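Local atomic coordinates of Cyclo(L-tyrosyl-L-tyrosyl) synthase (Mycobacterium tuberculosis, PDB entry 2X9Q), a protein that catalyses the ATP-independent condensation of two L-tyrosyl-tRNA molecules into cyclo(L-Tyr-L-Tyr), an intermediate in mycocyclosin biosynthesis. Residues 173-187 with 231-244. Residues are numbered along the deposited sequence; the frame is centred on the assembly and turned at random.
Sequences FQSNEAYRELHADLL and CAEAPLFLDTPAIL
With CG of Y179 turned opposite its own backbone N (chi1 171°), the ring lies over P235 and its hydroxyl reaches helix 231-244, where OH donates to a lone pair of A232 O at 2.6 Å. P235 CG sits 3.9 Å from the centroid of that ring, a CH-pi contact; F173 C and Q174 N lie over the rim of the opposite face, sandwiching the ring. P235, at a kink where its N lacks a bond to the turn before, puts CB 3.7 Å from L182 CB. L182 is a knob in the hole formed by P235, L238, D239 and I243. N176 caps helix 177-187, OD1 accepting from Y179 N. Its ND2 donates to a lone pair of I243 O (2.9 Å), which lies 33° out of the N176 amide plane. L236 CD2 lies over one face of the F173 ring, L244 CD2 at its edge. L186 CD2 touches both C231 SG and A234 CB. The helices run roughly antiparallel (153°). C231, A232 and E233 probably bind substrate, as in related cyclodipeptide synthases, and E233, bonded to T118, may be catalytic. On the sheet side, F173 and L236 rest on V116 of strand 112-117, and T240 on strands 82-87 and 249-253.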
loop_
_atom_site.group_PDB
_atom_site.type_symbol
_atom_site.label_atom_id
_atom_site.label_comp_id
_atom_site.label_asym_id
_atom_site.label_seq_id
_atom_site.Cartn_x
_atom_site.Cartn_y
_atom_site.Cartn_z
ATOM N N PHE A 173 7.397 -10.880 -0.884
ATOM C CA PHE A 173 7.785 -10.335 -2.211
ATOM C C PHE A 173 9.281 -10.133 -2.377
ATOM O O PHE A 173 9.768 -9.985 -3.497
ATOM C CB PHE A 173 6.989 -9.060 -2.537
ATOM C CG PHE A 173 5.498 -9.311 -2.651
ATOM C CD1 PHE A 173 5.014 -10.130 -3.640
ATOM C CD2 PHE A 173 4.612 -8.768 -1.759
ATOM C CE1 PHE A 173 3.619 -10.369 -3.757
ATOM C CE2 PHE A 173 3.217 -9.011 -1.845
ATOM C CZ PHE A 173 2.719 -9.765 -2.837
ATOM N N GLN A 174 10.060 -10.225 -1.297
ATOM C CA GLN A 174 11.513 -10.079 -1.452
ATOM C C GLN A 174 12.125 -11.201 -2.275
ATOM O O GLN A 174 13.195 -11.069 -2.859
ATOM C CB GLN A 174 12.182 -9.884 -0.069
ATOM C CG GLN A 174 11.634 -8.529 0.565
ATOM C CD GLN A 174 12.004 -8.269 2.056
ATOM O OE1 GLN A 174 12.402 -9.181 2.791
ATOM N NE2 GLN A 174 11.869 -7.017 2.486
ATOM N N SER A 175 11.448 -12.324 -2.395
ATOM C CA SER A 175 12.007 -13.299 -3.303
ATOM C C SER A 175 11.390 -13.230 -4.731
ATOM O O SER A 175 11.669 -14.096 -5.581
ATOM C CB SER A 175 11.760 -14.658 -2.713
ATOM O OG SER A 175 10.409 -14.960 -2.866
ATOM N N ASN A 176 10.536 -12.241 -4.997
ATOM C CA ASN A 176 9.915 -12.093 -6.304
ATOM C C ASN A 176 10.863 -11.238 -7.187
ATOM O O ASN A 176 11.286 -10.138 -6.793
ATOM C CB ASN A 176 8.532 -11.437 -6.121
ATOM C CG ASN A 176 7.835 -11.185 -7.444
ATOM O OD1 ASN A 176 8.177 -10.246 -8.117
ATOM N ND2 ASN A 176 6.827 -12.012 -7.802
ATOM N N GLU A 177 11.302 -11.767 -8.333
ATOM C CA GLU A 177 12.237 -11.001 -9.183
ATOM C C GLU A 177 11.690 -9.629 -9.666
ATOM O O GLU A 177 12.417 -8.669 -9.592
ATOM C CB GLU A 177 12.724 -11.853 -10.407
ATOM C CG GLU A 177 13.961 -11.267 -11.045
ATOM C CD GLU A 177 14.347 -11.993 -12.399
ATOM O OE1 GLU A 177 13.443 -12.486 -13.135
ATOM O OE2 GLU A 177 15.573 -12.063 -12.726
ATOM N N ALA A 178 10.432 -9.508 -10.119
ATOM C CA ALA A 178 9.928 -8.182 -10.538
ATOM C C ALA A 178 9.973 -7.173 -9.316
ATOM O O ALA A 178 10.363 -6.022 -9.477
ATOM C CB ALA A 178 8.519 -8.274 -11.074
ATOM N N TYR A 179 9.590 -7.628 -8.119
ATOM C CA TYR A 179 9.580 -6.756 -6.952
ATOM C C TYR A 179 11.011 -6.290 -6.747
ATOM O O TYR A 179 11.278 -5.080 -6.532
ATOM C CB TYR A 179 9.086 -7.544 -5.694
ATOM C CG TYR A 179 9.262 -6.775 -4.408
ATOM C CD1 TYR A 179 10.520 -6.716 -3.741
ATOM C CD2 TYR A 179 8.178 -6.131 -3.835
ATOM C CE1 TYR A 179 10.687 -5.963 -2.517
ATOM C CE2 TYR A 179 8.340 -5.359 -2.623
ATOM C CZ TYR A 179 9.590 -5.302 -1.981
ATOM O OH TYR A 179 9.696 -4.548 -0.833
ATOM N N ARG A 180 11.944 -7.250 -6.744
ATOM C CA ARG A 180 13.328 -6.904 -6.505
ATOM C C ARG A 180 13.902 -5.888 -7.547
ATOM O O ARG A 180 14.667 -5.000 -7.187
ATOM C CB ARG A 180 14.194 -8.162 -6.564
ATOM C CG ARG A 180 14.154 -9.098 -5.410
ATOM C CD ARG A 180 15.164 -10.265 -5.862
ATOM N NE ARG A 180 15.416 -11.236 -4.811
ATOM C CZ ARG A 180 16.620 -11.505 -4.267
ATOM N NH1 ARG A 180 17.740 -10.884 -4.680
ATOM N NH2 ARG A 180 16.711 -12.420 -3.300
ATOM N N GLU A 181 13.529 -6.031 -8.820
ATOM C CA GLU A 181 13.932 -5.083 -9.847
ATOM C C GLU A 181 13.299 -3.707 -9.632
ATOM O O GLU A 181 13.981 -2.717 -9.706
ATOM C CB GLU A 181 13.609 -5.640 -11.264
ATOM C CG GLU A 181 14.641 -6.753 -11.643
ATOM C CD GLU A 181 14.370 -7.491 -12.988
ATOM O OE1 GLU A 181 13.599 -6.954 -13.793
ATOM O OE2 GLU A 181 14.911 -8.624 -13.204
ATOM N N LEU A 182 12.027 -3.665 -9.313
ATOM C CA LEU A 182 11.374 -2.392 -8.998
ATOM C C LEU A 182 12.043 -1.714 -7.792
ATOM O O LEU A 182 12.324 -0.521 -7.846
ATOM C CB LEU A 182 9.866 -2.592 -8.745
ATOM C CG LEU A 182 9.105 -2.946 -10.038
ATOM C CD1 LEU A 182 7.754 -3.738 -9.673
ATOM C CD2 LEU A 182 8.916 -1.644 -10.966
ATOM N N HIS A 183 12.299 -2.470 -6.733
ATOM C CA HIS A 183 12.892 -1.913 -5.479
ATOM C C HIS A 183 14.301 -1.350 -5.764
ATOM O O HIS A 183 14.592 -0.175 -5.373
ATOM C CB HIS A 183 12.935 -2.935 -4.331
ATOM C CG HIS A 183 13.236 -2.342 -2.991
ATOM N ND1 HIS A 183 14.484 -2.410 -2.386
ATOM C CD2 HIS A 183 12.454 -1.615 -2.157
ATOM C CE1 HIS A 183 14.427 -1.795 -1.215
ATOM N NE2 HIS A 183 13.193 -1.325 -1.051
ATOM N N ALA A 184 15.152 -2.155 -6.431
ATOM C CA ALA A 184 16.533 -1.734 -6.736
ATOM C C ALA A 184 16.540 -0.476 -7.623
ATOM O O ALA A 184 17.307 0.462 -7.364
ATOM C CB ALA A 184 17.388 -2.900 -7.394
ATOM N N ASP A 185 15.707 -0.462 -8.665
ATOM C CA ASP A 185 15.588 0.713 -9.526
ATOM C C ASP A 185 15.228 1.954 -8.708
ATOM O O ASP A 185 15.780 3.064 -8.928
ATOM C CB ASP A 185 14.527 0.451 -10.591
ATOM C CG ASP A 185 14.233 1.699 -11.429
ATOM O OD1 ASP A 185 15.074 1.982 -12.291
ATOM O OD2 ASP A 185 13.218 2.421 -11.228
ATOM N N LEU A 186 14.260 1.805 -7.801
ATOM C CA LEU A 186 13.800 2.938 -6.980
ATOM C C LEU A 186 14.939 3.450 -6.122
ATOM O O LEU A 186 15.199 4.673 -6.046
ATOM C CB LEU A 186 12.672 2.523 -6.045
ATOM C CG LEU A 186 12.233 3.579 -5.042
ATOM C CD1 LEU A 186 11.807 5.038 -5.701
ATOM C CD2 LEU A 186 11.067 3.069 -4.177
ATOM N N LEU A 187 15.604 2.527 -5.445
ATOM C CA LEU A 187 16.791 2.897 -4.622
ATOM C C LEU A 187 17.886 3.584 -5.464
ATOM O O LEU A 187 18.537 4.523 -5.006
ATOM C CB LEU A 187 17.271 1.690 -3.829
ATOM C CG LEU A 187 16.780 1.523 -2.366
ATOM C CD1 LEU A 187 15.310 1.687 -2.114
ATOM C CD2 LEU A 187 17.343 0.223 -1.663
ATOM N N CYS A 231 9.555 2.856 0.577
ATOM C CA CYS A 231 10.281 2.171 -0.487
ATOM C C CYS A 231 9.988 0.641 -0.580
ATOM O O CYS A 231 9.858 0.123 -1.691
ATOM C CB CYS A 231 11.789 2.441 -0.421
ATOM S SG CYS A 231 12.147 4.176 -0.876
ATOM N N ALA A 232 9.849 -0.047 0.568
ATOM C CA ALA A 232 9.469 -1.422 0.597
ATOM C C ALA A 232 8.037 -1.747 0.077
ATOM O O ALA A 232 7.841 -2.815 -0.507
ATOM C CB ALA A 232 9.633 -2.005 2.016
ATOM N N GLU A 233 7.058 -0.891 0.315
ATOM C CA GLU A 233 5.703 -1.036 -0.262
ATOM C C GLU A 233 5.650 -0.578 -1.717
ATOM O O GLU A 233 4.735 -0.974 -2.456
ATOM C CB GLU A 233 4.715 -0.109 0.462
ATOM C CG GLU A 233 4.554 -0.598 1.882
ATOM C CD GLU A 233 3.562 0.236 2.704
ATOM O OE1 GLU A 233 3.119 1.321 2.186
ATOM O OE2 GLU A 233 3.274 -0.228 3.844
ATOM N N ALA A 234 6.528 0.352 -2.088
ATOM C CA ALA A 234 6.417 1.031 -3.420
ATOM C C ALA A 234 6.270 0.077 -4.664
ATOM O O ALA A 234 5.537 0.405 -5.572
ATOM C CB ALA A 234 7.648 1.932 -3.659
ATOM N N PRO A 235 6.995 -1.063 -4.737
ATOM C CA PRO A 235 6.855 -1.888 -5.955
ATOM C C PRO A 235 5.403 -2.309 -6.230
ATOM O O PRO A 235 5.035 -2.408 -7.381
ATOM C CB PRO A 235 7.751 -3.083 -5.691
ATOM C CG PRO A 235 8.860 -2.472 -4.765
ATOM C CD PRO A 235 8.096 -1.564 -3.858
ATOM N N LEU A 236 4.600 -2.524 -5.200
ATOM C CA LEU A 236 3.169 -2.821 -5.362
ATOM C C LEU A 236 2.371 -1.626 -5.790
ATOM O O LEU A 236 1.251 -1.775 -6.425
ATOM C CB LEU A 236 2.553 -3.426 -4.105
ATOM C CG LEU A 236 2.941 -4.898 -3.738
ATOM C CD1 LEU A 236 2.053 -5.306 -2.549
ATOM C CD2 LEU A 236 2.724 -5.945 -4.778
ATOM N N PHE A 237 2.902 -0.435 -5.487
ATOM C CA PHE A 237 2.248 0.793 -6.000
ATOM C C PHE A 237 2.690 1.145 -7.400
ATOM O O PHE A 237 2.077 1.986 -7.975
ATOM C CB PHE A 237 2.442 2.006 -5.062
ATOM C CG PHE A 237 1.601 1.922 -3.883
ATOM C CD1 PHE A 237 0.243 2.378 -3.945
ATOM C CD2 PHE A 237 2.089 1.310 -2.715
ATOM C CE1 PHE A 237 -0.602 2.307 -2.794
ATOM C CE2 PHE A 237 1.273 1.169 -1.536
ATOM C CZ PHE A 237 -0.094 1.670 -1.556
ATOM N N LEU A 238 3.802 0.567 -7.874
ATOM C CA LEU A 238 4.373 0.804 -9.223
ATOM C C LEU A 238 3.859 -0.227 -10.223
ATOM O O LEU A 238 3.456 0.131 -11.364
ATOM C CB LEU A 238 5.916 0.705 -9.166
ATOM C CG LEU A 238 6.546 1.876 -8.360
ATOM C CD1 LEU A 238 8.017 1.528 -8.026
ATOM C CD2 LEU A 238 6.458 3.159 -9.265
ATOM N N ASP A 239 3.873 -1.501 -9.820
ATOM C CA ASP A 239 3.649 -2.574 -10.826
ATOM C C ASP A 239 3.244 -3.913 -10.250
ATOM O O ASP A 239 3.930 -4.937 -10.497
ATOM C CB ASP A 239 4.884 -2.739 -11.728
ATOM C CG ASP A 239 4.504 -3.296 -13.131
ATOM O OD1 ASP A 239 3.331 -3.806 -13.329
ATOM O OD2 ASP A 239 5.319 -3.182 -14.071
ATOM N N THR A 240 2.117 -3.921 -9.540
ATOM C CA THR A 240 1.511 -5.159 -9.086
ATOM C C THR A 240 1.253 -6.122 -10.271
ATOM O O THR A 240 1.486 -7.329 -10.145
ATOM C CB THR A 240 0.198 -4.894 -8.318
ATOM O OG1 THR A 240 0.498 -4.186 -7.101
ATOM C CG2 THR A 240 -0.560 -6.224 -7.945
ATOM N N PRO A 241 0.836 -5.607 -11.453
ATOM C CA PRO A 241 0.727 -6.578 -12.598
ATOM C C PRO A 241 1.999 -7.380 -12.879
ATOM O O PRO A 241 1.916 -8.607 -13.105
ATOM C CB PRO A 241 0.404 -5.637 -13.802
ATOM C CG PRO A 241 -0.541 -4.694 -13.109
ATOM C CD PRO A 241 0.328 -4.286 -11.843
ATOM N N ALA A 242 3.175 -6.762 -12.885
ATOM C CA ALA A 242 4.454 -7.485 -12.994
ATOM C C ALA A 242 4.710 -8.448 -11.848
ATOM O O ALA A 242 5.169 -9.552 -12.070
ATOM C CB ALA A 242 5.662 -6.548 -13.113
ATOM N N ILE A 243 4.374 -8.061 -10.629
ATOM C CA ILE A 243 4.777 -8.870 -9.478
ATOM C C ILE A 243 3.818 -10.081 -9.331
ATOM O O ILE A 243 4.272 -11.177 -9.009
ATOM C CB ILE A 243 4.680 -7.965 -8.238
ATOM C CG1 ILE A 243 5.783 -6.857 -8.359
ATOM C CG2 ILE A 243 4.716 -8.810 -6.915
ATOM C CD1 ILE A 243 5.580 -5.689 -7.300
ATOM N N LEU A 244 2.525 -9.850 -9.526
ATOM C CA LEU A 244 1.493 -10.878 -9.297
ATOM C C LEU A 244 0.980 -11.530 -10.592
ATOM O O LEU A 244 0.192 -12.443 -10.523
ATOM C CB LEU A 244 0.323 -10.298 -8.508
ATOM C CG LEU A 244 0.672 -9.944 -7.045
ATOM C CD1 LEU A 244 -0.546 -9.362 -6.353
ATOM C CD2 LEU A 244 1.161 -11.215 -6.324
HETATM O O HOH W 1 6.531 -11.932 -11.182
#